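Local coordinates for protein endo-beta-1,4-glucanase (Bacillus licheniformis, PDB 2JEN) that hydrolyses beta-1,4-glucan chains of the plant cell wall, acting as a family 12 xyloglucanase and endoglucanase, at residues Val93-Gly105 with Trp139-Pro152. The protein carries 1 engineered substitution. Sequence-based numbering, arbitrary orientation.
Sequences VSGWHWTEGYTAG and WLHNTNKASWDSAP. With GLC (alpha-D-glucopyranose), chain B; BGC (beta-D-glucopyranose), chain C; BGC (beta-D-glucopyranose), chain D; GLC (alpha-D-glucopyranose), chain E.
W98 lies opposite W148, with E100 opposite S147, the CA atoms of each pair 4.2 Å apart. Here two loops meet, one leaving the strand that ends at G95, the other the strand that ends at H141. A single backbone hydrogen bond joins them, G101 N to A146 O at a long 3.3 Å, while S147 CA offers its hydrogen to T99 O in a CA-H...O contact. S147 to S150 forms a type I turn that presents its carbonyls to the indoles.

W96 fills the space between the loops. With CG anti to the backbone N (chi1 169°), its indole reaches across and NE1 donates to S147 O at 2.9 Å. That oxygen lies in the indole plane, whereas NE1 sits above the carbonyl plane; S150 N reaches the same oxygen from the other face. A146 CB makes a CH-pi contact over the five-membered ring, 3.7 Å from its centroid. H141 points its edge at the six-membered ring on that same face, its rotation fixed by NE2 to S150 O and ND1 to S236. Over the opposite face of W96 lies the backbone N of W98, and the rim atom W96 CH2 in turn sits over the centre of one face of the W98 ring.

W96 and W98 both turn an edge to one face of W139, the W98 plane at 85° to it, while P152 CD touches W98 CZ2 at 3.5 Å. Y102 OH accepts from A146 N at 2.9 Å and is linked through a water to T143 O.

A leucine at W96 would probably leave S147 O without its indole donor and open a gap behind W98.

This aromatic cluster of the GH12 jelly roll thus sets up the sugar-binding surface: W98 gives its other face to chain D glucose and its carbonyl to chain C glucose, while H97, held by E239, donates NE2 to O3 of chain B glucose.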
loop_
_atom_site.group_PDB
_atom_site.type_symbol
_atom_site.label_atom_id
_atom_site.label_comp_id
_atom_site.label_asym_id
_atom_site.label_seq_id
_atom_site.Cartn_x
_atom_site.Cartn_y
_atom_site.Cartn_z
ATOM N N VAL A 93 -22.181 14.069 -3.910
ATOM C CA VAL A 93 -23.541 14.152 -3.347
ATOM C C VAL A 93 -23.838 15.601 -3.082
ATOM O O VAL A 93 -23.095 16.269 -2.364
ATOM C CB VAL A 93 -23.679 13.313 -2.051
ATOM C CG1 VAL A 93 -25.032 13.511 -1.362
ATOM C CG2 VAL A 93 -23.423 11.850 -2.345
ATOM N N SER A 94 -25.008 16.065 -3.520
ATOM C CA SER A 94 -25.702 17.230 -2.974
ATOM C C SER A 94 -27.034 16.842 -2.403
ATOM O O SER A 94 -27.799 16.184 -3.087
ATOM C CB SER A 94 -25.893 18.258 -4.091
ATOM O OG SER A 94 -26.338 19.474 -3.506
ATOM N N GLY A 95 -27.313 17.229 -1.173
ATOM C CA GLY A 95 -28.542 16.871 -0.512
ATOM C C GLY A 95 -28.389 15.723 0.424
ATOM O O GLY A 95 -27.462 15.680 1.243
ATOM N N TRP A 96 -29.330 14.795 0.330
ATOM C CA TRP A 96 -29.429 13.652 1.222
ATOM C C TRP A 96 -28.732 12.400 0.644
ATOM O O TRP A 96 -28.719 12.186 -0.559
ATOM C CB TRP A 96 -30.927 13.367 1.478
ATOM C CG TRP A 96 -31.285 12.092 2.152
ATOM C CD1 TRP A 96 -31.545 11.912 3.464
ATOM C CD2 TRP A 96 -31.523 10.822 1.516
ATOM N NE1 TRP A 96 -31.880 10.616 3.715
ATOM C CE2 TRP A 96 -31.873 9.913 2.535
ATOM C CE3 TRP A 96 -31.421 10.358 0.202
ATOM C CZ2 TRP A 96 -32.185 8.582 2.271
ATOM C CZ3 TRP A 96 -31.673 9.037 -0.064
ATOM C CH2 TRP A 96 -32.056 8.159 0.962
ATOM N N HIS A 97 -28.191 11.531 1.500
ATOM C CA HIS A 97 -27.815 10.187 1.057
ATOM C C HIS A 97 -27.786 9.242 2.252
ATOM O O HIS A 97 -26.749 9.008 2.861
ATOM C CB HIS A 97 -26.472 10.146 0.334
ATOM C CG HIS A 97 -26.220 8.817 -0.300
ATOM N ND1 HIS A 97 -26.554 8.561 -1.612
ATOM C CD2 HIS A 97 -25.790 7.646 0.227
ATOM C CE1 HIS A 97 -26.308 7.284 -1.865
ATOM N NE2 HIS A 97 -25.845 6.704 -0.765
ATOM N N TRP A 98 -28.955 8.740 2.635
ATOM C CA TRP A 98 -29.107 7.943 3.853
ATOM C C TRP A 98 -28.382 8.630 5.012
ATOM O O TRP A 98 -27.635 8.019 5.770
ATOM C CB TRP A 98 -28.637 6.511 3.618
ATOM C CG TRP A 98 -29.658 5.686 2.859
ATOM C CD1 TRP A 98 -30.632 4.908 3.418
ATOM C CD2 TRP A 98 -29.817 5.563 1.445
ATOM N NE1 TRP A 98 -31.364 4.300 2.439
ATOM C CE2 TRP A 98 -30.900 4.692 1.218
ATOM C CE3 TRP A 98 -29.169 6.114 0.349
ATOM C CZ2 TRP A 98 -31.325 4.355 -0.051
ATOM C CZ3 TRP A 98 -29.612 5.793 -0.905
ATOM C CH2 TRP A 98 -30.683 4.924 -1.090
ATOM N N THR A 99 -28.650 9.915 5.134
ATOM C CA THR A 99 -28.111 10.769 6.164
ATOM C C THR A 99 -29.262 11.369 6.961
ATOM O O THR A 99 -30.398 11.381 6.536
ATOM C CB THR A 99 -27.264 11.917 5.549
ATOM O OG1 THR A 99 -27.952 12.536 4.459
ATOM C CG2 THR A 99 -25.907 11.414 5.079
ATOM N N GLU A 100 -28.944 11.887 8.145
ATOM C CA GLU A 100 -29.944 12.662 8.885
ATOM C C GLU A 100 -29.969 14.053 8.293
ATOM O O GLU A 100 -29.308 14.987 8.754
ATOM C CB GLU A 100 -29.689 12.691 10.393
ATOM C CG GLU A 100 -30.697 13.550 11.223
ATOM C CD GLU A 100 -32.185 13.452 10.802
ATOM O OE1 GLU A 100 -32.758 12.347 10.834
ATOM O OE2 GLU A 100 -32.801 14.498 10.469
ATOM N N GLY A 101 -30.756 14.211 7.252
ATOM C CA GLY A 101 -30.871 15.469 6.588
ATOM C C GLY A 101 -30.066 15.611 5.314
ATOM O O GLY A 101 -29.722 14.645 4.665
ATOM N N TYR A 102 -29.852 16.860 4.950
ATOM C CA TYR A 102 -29.454 17.289 3.632
ATOM C C TYR A 102 -28.245 18.218 3.774
ATOM O O TYR A 102 -28.219 19.054 4.700
ATOM C CB TYR A 102 -30.578 18.093 2.954
ATOM C CG TYR A 102 -31.942 17.381 2.995
ATOM C CD1 TYR A 102 -32.733 17.402 4.110
ATOM C CD2 TYR A 102 -32.428 16.680 1.882
ATOM C CE1 TYR A 102 -33.954 16.763 4.146
ATOM C CE2 TYR A 102 -33.652 16.034 1.903
ATOM C CZ TYR A 102 -34.425 16.078 3.035
ATOM O OH TYR A 102 -35.677 15.461 3.107
ATOM N N THR A 103 -27.321 18.198 2.824
ATOM C CA THR A 103 -26.161 19.092 2.915
ATOM C C THR A 103 -26.594 20.555 2.960
ATOM O O THR A 103 -27.570 20.987 2.334
ATOM C CB THR A 103 -25.156 18.869 1.777
ATOM O OG1 THR A 103 -25.794 19.049 0.520
ATOM C CG2 THR A 103 -24.478 17.462 1.828
ATOM N N ALA A 104 -25.857 21.293 3.761
ATOM C CA ALA A 104 -26.134 22.709 3.975
ATOM C C ALA A 104 -26.078 23.470 2.682
ATOM O O ALA A 104 -25.120 23.375 1.922
ATOM C CB ALA A 104 -25.079 23.246 4.980
ATOM N N GLY A 105 -27.101 24.294 2.411
ATOM C CA GLY A 105 -27.088 25.130 1.246
ATOM C C GLY A 105 -27.352 24.437 -0.062
ATOM O O GLY A 105 -27.226 25.032 -1.106
ATOM N N TRP A 139 -32.569 11.313 -6.132
ATOM C CA TRP A 139 -33.419 10.597 -5.206
ATOM C C TRP A 139 -34.621 11.435 -4.838
ATOM O O TRP A 139 -34.489 12.640 -4.606
ATOM C CB TRP A 139 -32.668 10.247 -3.936
ATOM C CG TRP A 139 -31.600 9.250 -4.106
ATOM C CD1 TRP A 139 -30.240 9.448 -3.985
ATOM C CD2 TRP A 139 -31.788 7.858 -4.383
ATOM N NE1 TRP A 139 -29.589 8.255 -4.190
ATOM C CE2 TRP A 139 -30.524 7.263 -4.426
ATOM C CE3 TRP A 139 -32.909 7.055 -4.591
ATOM C CZ2 TRP A 139 -30.359 5.925 -4.657
ATOM C CZ3 TRP A 139 -32.734 5.725 -4.808
ATOM C CH2 TRP A 139 -31.480 5.157 -4.837
ATOM N N LEU A 140 -35.786 10.778 -4.773
ATOM C CA LEU A 140 -37.020 11.424 -4.350
ATOM C C LEU A 140 -37.665 10.640 -3.220
ATOM O O LEU A 140 -37.509 9.425 -3.105
ATOM C CB LEU A 140 -37.999 11.562 -5.531
ATOM C CG LEU A 140 -37.488 12.350 -6.732
ATOM C CD1 LEU A 140 -36.831 11.504 -7.800
ATOM C CD2 LEU A 140 -38.632 13.213 -7.316
ATOM N N HIS A 141 -38.382 11.384 -2.377
ATOM C CA HIS A 141 -39.132 10.849 -1.245
ATOM C C HIS A 141 -40.504 11.498 -1.199
ATOM O O HIS A 141 -40.720 12.557 -1.777
ATOM C CB HIS A 141 -38.437 11.170 0.077
ATOM C CG HIS A 141 -37.154 10.428 0.329
ATOM N ND1 HIS A 141 -35.920 10.871 -0.131
ATOM C CD2 HIS A 141 -36.914 9.339 1.091
ATOM C CE1 HIS A 141 -34.989 10.026 0.311
ATOM N NE2 HIS A 141 -35.567 9.101 1.061
ATOM N N ASN A 142 -41.405 10.896 -0.426
ATOM C CA ASN A 142 -42.636 11.603 -0.054
ATOM C C ASN A 142 -42.405 12.649 1.045
ATOM O O ASN A 142 -43.109 13.711 1.126
ATOM C CB ASN A 142 -43.700 10.630 0.439
ATOM C CG ASN A 142 -44.265 9.854 -0.595
ATOM O OD1 ASN A 142 -44.601 10.367 -1.653
ATOM N ND2 ASN A 142 -44.506 8.578 -0.292
ATOM N N THR A 143 -41.486 12.325 1.968
ATOM C CA THR A 143 -41.114 13.148 3.151
ATOM C C THR A 143 -40.115 14.273 2.776
ATOM O O THR A 143 -39.227 14.031 1.976
ATOM C CB THR A 143 -40.473 12.253 4.302
ATOM O OG1 THR A 143 -40.253 13.028 5.495
ATOM C CG2 THR A 143 -39.136 11.623 3.871
ATOM N N ASN A 144 -40.269 15.471 3.373
ATOM C CA ASN A 144 -39.264 16.535 3.344
ATOM C C ASN A 144 -38.370 16.493 4.581
ATOM O O ASN A 144 -37.595 17.438 4.816
ATOM C CB ASN A 144 -39.883 17.910 3.177
ATOM C CG ASN A 144 -40.714 18.330 4.359
ATOM O OD1 ASN A 144 -41.038 17.522 5.231
ATOM N ND2 ASN A 144 -41.098 19.621 4.373
ATOM N N LYS A 145 -38.415 15.400 5.325
ATOM C CA LYS A 145 -37.518 15.198 6.460
ATOM C C LYS A 145 -36.858 13.812 6.360
ATOM O O LYS A 145 -36.921 12.987 7.261
ATOM C CB LYS A 145 -38.295 15.343 7.766
ATOM C CG LYS A 145 -38.839 16.749 7.993
ATOM C CD LYS A 145 -37.723 17.788 8.204
ATOM C CE LYS A 145 -38.258 19.141 8.716
ATOM N NZ LYS A 145 -38.591 20.136 7.650
ATOM N N ALA A 146 -36.225 13.563 5.221
ATOM C CA ALA A 146 -35.527 12.301 4.997
ATOM C C ALA A 146 -34.394 12.137 5.998
ATOM O O ALA A 146 -33.632 13.065 6.253
ATOM C CB ALA A 146 -35.031 12.197 3.567
ATOM N N SER A 147 -34.320 10.950 6.567
ATOM C CA SER A 147 -33.337 10.605 7.566
ATOM C C SER A 147 -32.523 9.385 7.146
ATOM O O SER A 147 -32.562 8.955 5.994
ATOM C CB SER A 147 -34.056 10.351 8.882
ATOM O OG SER A 147 -33.121 10.242 9.935
ATOM N N TRP A 148 -31.733 8.859 8.057
ATOM C CA TRP A 148 -30.729 7.869 7.700
ATOM C C TRP A 148 -31.339 6.541 7.255
ATOM O O TRP A 148 -30.670 5.742 6.603
ATOM C CB TRP A 148 -29.757 7.634 8.867
ATOM C CG TRP A 148 -30.406 7.072 10.055
ATOM C CD1 TRP A 148 -30.986 7.771 11.060
ATOM C CD2 TRP A 148 -30.589 5.692 10.361
ATOM N NE1 TRP A 148 -31.500 6.911 11.997
ATOM C CE2 TRP A 148 -31.284 5.627 11.580
ATOM C CE3 TRP A 148 -30.245 4.505 9.722
ATOM C CZ2 TRP A 148 -31.622 4.417 12.177
ATOM C CZ3 TRP A 148 -30.574 3.303 10.328
ATOM C CH2 TRP A 148 -31.258 3.276 11.523
ATOM N N ASP A 149 -32.600 6.308 7.618
ATOM C CA ASP A 149 -33.305 5.077 7.255
ATOM C C ASP A 149 -34.532 5.342 6.400
ATOM O O ASP A 149 -35.429 4.503 6.321
ATOM C CB ASP A 149 -33.704 4.314 8.530
ATOM C CG ASP A 149 -34.514 5.137 9.486
ATOM O OD1 ASP A 149 -34.751 6.347 9.248
ATOM O OD2 ASP A 149 -34.974 4.534 10.520
ATOM N N SER A 150 -34.605 6.492 5.741
ATOM C CA SER A 150 -35.763 6.787 4.912
ATOM C C SER A 150 -35.573 6.243 3.513
ATOM O O SER A 150 -34.841 6.815 2.721
ATOM C CB SER A 150 -36.018 8.293 4.832
ATOM O OG SER A 150 -36.201 8.898 6.110
ATOM N N ALA A 151 -36.277 5.155 3.170
ATOM C CA ALA A 151 -36.147 4.583 1.831
ATOM C C ALA A 151 -36.766 5.521 0.819
ATOM O O ALA A 151 -37.887 5.984 1.011
ATOM C CB ALA A 151 -36.861 3.197 1.738
ATOM N N PRO A 152 -36.045 5.846 -0.263
ATOM C CA PRO A 152 -36.633 6.654 -1.332
ATOM C C PRO A 152 -37.841 5.997 -1.970
ATOM O O PRO A 152 -38.012 4.770 -1.901
ATOM C CB PRO A 152 -35.499 6.773 -2.348
ATOM C CG PRO A 152 -34.274 6.595 -1.554
ATOM C CD PRO A 152 -34.622 5.568 -0.524
HETATM C C1 GLC B . -27.482 2.808 -4.263
HETATM C C2 GLC B . -26.859 3.746 -3.249
HETATM C C3 GLC B . -26.470 2.999 -1.998
HETATM C C4 GLC B . -27.712 2.277 -1.477
HETATM C C5 GLC B . -28.262 1.347 -2.572
HETATM C C6 GLC B . -29.582 0.732 -2.087
HETATM O O2 GLC B . -25.743 4.469 -3.769
HETATM O O3 GLC B . -25.863 3.919 -1.074
HETATM O O4 GLC B . -27.427 1.488 -0.360
HETATM O O5 GLC B . -28.608 2.136 -3.693
HETATM O O6 GLC B . -29.431 -0.645 -1.824
HETATM C C2 BGC C . -26.759 4.570 6.706
HETATM C C3 BGC C . -26.218 4.356 8.117
HETATM C C4 BGC C . -26.868 3.151 8.782
HETATM C C5 BGC C . -26.739 1.934 7.880
HETATM C C6 BGC C . -27.348 0.679 8.513
HETATM C C1 BGC C . -26.711 3.260 5.919
HETATM O O2 BGC C . -26.030 5.602 6.038
HETATM O O3 BGC C . -26.462 5.497 8.914
HETATM O O4 BGC C . -26.256 2.930 10.045
HETATM O O5 BGC C . -27.355 2.218 6.635
HETATM O O6 BGC C . -28.741 0.632 8.277
HETATM C C2 BGC D . -28.285 1.167 1.909
HETATM C C3 BGC D . -28.394 1.926 3.236
HETATM C C4 BGC D . -27.084 2.591 3.612
HETATM C C5 BGC D . -26.532 3.422 2.468
HETATM C C6 BGC D . -25.095 3.953 2.682
HETATM C C1 BGC D . -27.739 2.119 0.882
HETATM O O2 BGC D . -29.547 0.699 1.436
HETATM O O3 BGC D . -28.761 1.039 4.287
HETATM O O4 BGC D . -27.362 3.501 4.665
HETATM O O5 BGC D . -26.520 2.625 1.312
HETATM O O6 BGC D . -24.181 2.914 3.098
HETATM C C1 GLC E . -29.563 3.135 -9.115
HETATM C C2 GLC E . -30.092 2.270 -7.973
HETATM C C3 GLC E . -29.712 2.916 -6.667
HETATM C C4 GLC E . -28.191 2.974 -6.580
HETATM C C5 GLC E . -27.746 3.816 -7.784
HETATM C C6 GLC E . -26.252 4.161 -7.799
HETATM O O1 GLC E . -29.922 2.652 -10.379
HETATM O O2 GLC E . -31.494 2.125 -7.916
HETATM O O3 GLC E . -30.392 2.157 -5.666
HETATM O O4 GLC E . -27.784 3.637 -5.403
HETATM O O5 GLC E . -28.145 3.156 -8.977
HETATM O O6 GLC E . -25.445 3.006 -7.714
HETATM O O HOH W 1 -34.365 15.400 7.595
HETATM O O HOH W 2 -36.808 14.876 0.850
#